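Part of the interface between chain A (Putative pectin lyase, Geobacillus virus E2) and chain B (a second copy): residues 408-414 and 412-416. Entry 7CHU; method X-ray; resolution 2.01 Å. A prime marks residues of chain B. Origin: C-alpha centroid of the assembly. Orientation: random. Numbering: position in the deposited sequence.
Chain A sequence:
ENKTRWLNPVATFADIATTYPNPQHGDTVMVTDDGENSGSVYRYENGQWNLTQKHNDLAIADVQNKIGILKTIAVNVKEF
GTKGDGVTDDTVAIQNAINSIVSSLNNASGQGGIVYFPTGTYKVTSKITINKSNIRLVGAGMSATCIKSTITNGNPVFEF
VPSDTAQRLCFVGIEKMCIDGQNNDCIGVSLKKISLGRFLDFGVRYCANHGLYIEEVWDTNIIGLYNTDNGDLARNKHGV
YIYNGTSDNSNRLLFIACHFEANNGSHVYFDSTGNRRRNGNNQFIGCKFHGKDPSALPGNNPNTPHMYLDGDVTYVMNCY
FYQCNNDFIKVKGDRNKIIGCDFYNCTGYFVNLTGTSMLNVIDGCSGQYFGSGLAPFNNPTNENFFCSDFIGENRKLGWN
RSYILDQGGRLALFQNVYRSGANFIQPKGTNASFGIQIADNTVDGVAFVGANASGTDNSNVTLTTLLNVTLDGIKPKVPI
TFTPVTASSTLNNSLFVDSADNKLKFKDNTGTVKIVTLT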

# COMPACT_ATOMS: atom_id res chain seq x y z
N GLY A 408 5.27 2.48 35.56
CA GLY A 408 6.36 1.77 36.20
C GLY A 408 6.21 0.27 36.20
O GLY A 408 6.47 -0.38 37.21
N GLY A 409 5.77 -0.30 35.08
CA GLY A 409 5.58 -1.74 34.99
C GLY A 409 4.19 -2.22 35.32
O GLY A 409 3.92 -3.42 35.21
N ARG A 410 3.30 -1.33 35.72
CA ARG A 410 1.92 -1.67 36.01
C ARG A 410 1.02 -1.34 34.82
O ARG A 410 1.31 -0.44 34.03
CB ARG A 410 1.46 -0.93 37.26
CG ARG A 410 2.43 -1.00 38.48
CD ARG A 410 2.02 0.03 39.54
NE ARG A 410 2.92 0.04 40.70
CZ ARG A 410 4.08 0.70 40.76
NH1 ARG A 410 4.52 1.40 39.72
NH2 ARG A 410 4.81 0.63 41.87
N LEU A 411 -0.09 -2.07 34.72
CA LEU A 411 -1.14 -1.69 33.77
C LEU A 411 -2.00 -0.62 34.43
O LEU A 411 -2.52 -0.82 35.53
CB LEU A 411 -1.99 -2.89 33.37
CG LEU A 411 -3.31 -2.65 32.64
CD1 LEU A 411 -3.10 -1.84 31.36
CD2 LEU A 411 -4.01 -3.97 32.34
N ALA A 412 -2.09 0.55 33.80
CA ALA A 412 -2.73 1.68 34.46
C ALA A 412 -3.79 2.34 33.58
O ALA A 412 -3.62 2.47 32.36
CB ALA A 412 -1.68 2.71 34.88
N LEU A 413 -4.87 2.76 34.23
CA LEU A 413 -6.03 3.40 33.62
C LEU A 413 -6.17 4.74 34.34
O LEU A 413 -6.67 4.77 35.46
CB LEU A 413 -7.29 2.55 33.76
CG LEU A 413 -7.30 1.13 33.15
CD1 LEU A 413 -6.71 1.15 31.75
CD2 LEU A 413 -6.61 0.11 34.02
N PHE A 414 -5.69 5.81 33.71
CA PHE A 414 -5.53 7.09 34.39
C PHE A 414 -6.38 8.16 33.72
O PHE A 414 -6.52 8.19 32.49
CB PHE A 414 -4.06 7.57 34.37
CG PHE A 414 -3.19 7.00 35.46
CD1 PHE A 414 -3.65 6.03 36.35
CD2 PHE A 414 -1.87 7.44 35.57
CE1 PHE A 414 -2.82 5.54 37.36
CE2 PHE A 414 -1.02 6.95 36.57
CZ PHE A 414 -1.49 6.00 37.47
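Chain B 412-416: ALFQN

Two β-strands that belong to different chains can face each other through their side chains without joining into one sheet, and this fragment of the interface between two copies of a putative pectin lyase is a compact example. Chain A contributes a strand that starts at Arg410 and runs on beyond Phe414, preceded by a turn at Gly408 and Gly409. Chain B lays its own strand, which enters from before Ala412′ and reaches Gln415′, across it, with extended backbone angles throughout, and leaves the extended conformation at Asn416′, where phi is positive (64°). The two strands run in roughly opposite senses, their N-to-C directions 148° apart, and their axes approach no closer than 7.3 Å. That is wider than the spacing of neighbouring strands in a sheet, and no clear hydrogen bond links the two stretches; side chains fill the gap instead.

The residue most covered is Leu411, which gives up 75 Å² to the other stretch. Leu411 CA lies 6.3 Å from Gln415′ CA, the nearest CA pair across the contact, and the CA-to-CB bond of Leu411 points toward chain B. With chi1 in t and chi2 in p, the side chain brings Leu411 CD2 to 3.9 Å from Leu413′ CB and to 3.6 Å from Phe414′ O. The methyl thus packs against backbone as well as side chain, which explains how Phe414′ can take part although its own CA-to-CB bond points away.

Leu413′, with 55 Å² covered, also has its CA-to-CB bond toward the partner stretch and meets two leucines. Besides the contact with Leu411, Leu413′ CD2 stands 4.2 Å from Leu413 CD1. Here the same residue of both copies meets in a looser apolar contact, at which Leu413 contributes a smaller area of 28 Å².

Gln415′, covered over 53 Å², brings a polar end to the start of the chain A strand. Its chi1 is t and chi2 is p, and Gln415′ OE1 comes to 3.3 Å from Leu411 N and 3.5 Å from Leu411 CB. The amide nitrogen Gln415′ NE2 lies 3.5 Å from Gly409 O, but the angle is too poor for a hydrogen bond; both ends of the amide are satisfied elsewhere in the structure.

The alternation of a strand completes the pattern: the CA-to-CB bonds of Leu411 and Leu413 point toward chain B, whereas Ala412 and Phe414 make no contact with this stretch of chain B. On the other side, those of Leu413′ and Gln415′ point toward chain A.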

# COMPACT_ATOMS: atom_id res chain seq x y z
N ALA B 412 -11.66 -7.76 30.91
CA ALA B 412 -10.64 -8.02 31.90
C ALA B 412 -9.40 -7.17 31.63
O ALA B 412 -9.00 -6.98 30.48
CB ALA B 412 -10.26 -9.51 31.95
N LEU B 413 -8.83 -6.62 32.70
CA LEU B 413 -7.60 -5.85 32.61
C LEU B 413 -6.63 -6.54 33.56
O LEU B 413 -6.75 -6.36 34.77
CB LEU B 413 -7.84 -4.41 33.00
CG LEU B 413 -8.95 -3.90 32.06
CD1 LEU B 413 -10.25 -3.70 32.82
CD2 LEU B 413 -8.49 -2.66 31.37
N PHE B 414 -5.67 -7.28 33.02
CA PHE B 414 -4.86 -8.21 33.79
C PHE B 414 -3.39 -7.83 33.69
O PHE B 414 -2.91 -7.38 32.64
CB PHE B 414 -5.05 -9.66 33.26
CG PHE B 414 -6.26 -10.36 33.79
CD1 PHE B 414 -7.19 -9.69 34.60
CD2 PHE B 414 -6.47 -11.70 33.52
CE1 PHE B 414 -8.30 -10.35 35.11
CE2 PHE B 414 -7.56 -12.37 34.03
CZ PHE B 414 -8.48 -11.70 34.83
N GLN B 415 -2.66 -8.07 34.78
CA GLN B 415 -1.20 -7.92 34.83
C GLN B 415 -0.56 -9.27 35.17
O GLN B 415 -0.83 -9.84 36.24
CB GLN B 415 -0.78 -6.86 35.85
CG GLN B 415 0.73 -6.58 35.88
CD GLN B 415 1.28 -5.99 34.58
OE1 GLN B 415 0.63 -5.16 33.94
NE2 GLN B 415 2.47 -6.41 34.19
N ASN B 416 0.26 -9.77 34.25
CA ASN B 416 1.01 -11.02 34.41
C ASN B 416 0.10 -12.24 34.52
O ASN B 416 0.45 -13.22 35.20
CB ASN B 416 1.96 -10.95 35.61
CG ASN B 416 3.05 -12.02 35.55
OD1 ASN B 416 3.44 -12.47 34.46
ND2 ASN B 416 3.54 -12.42 36.72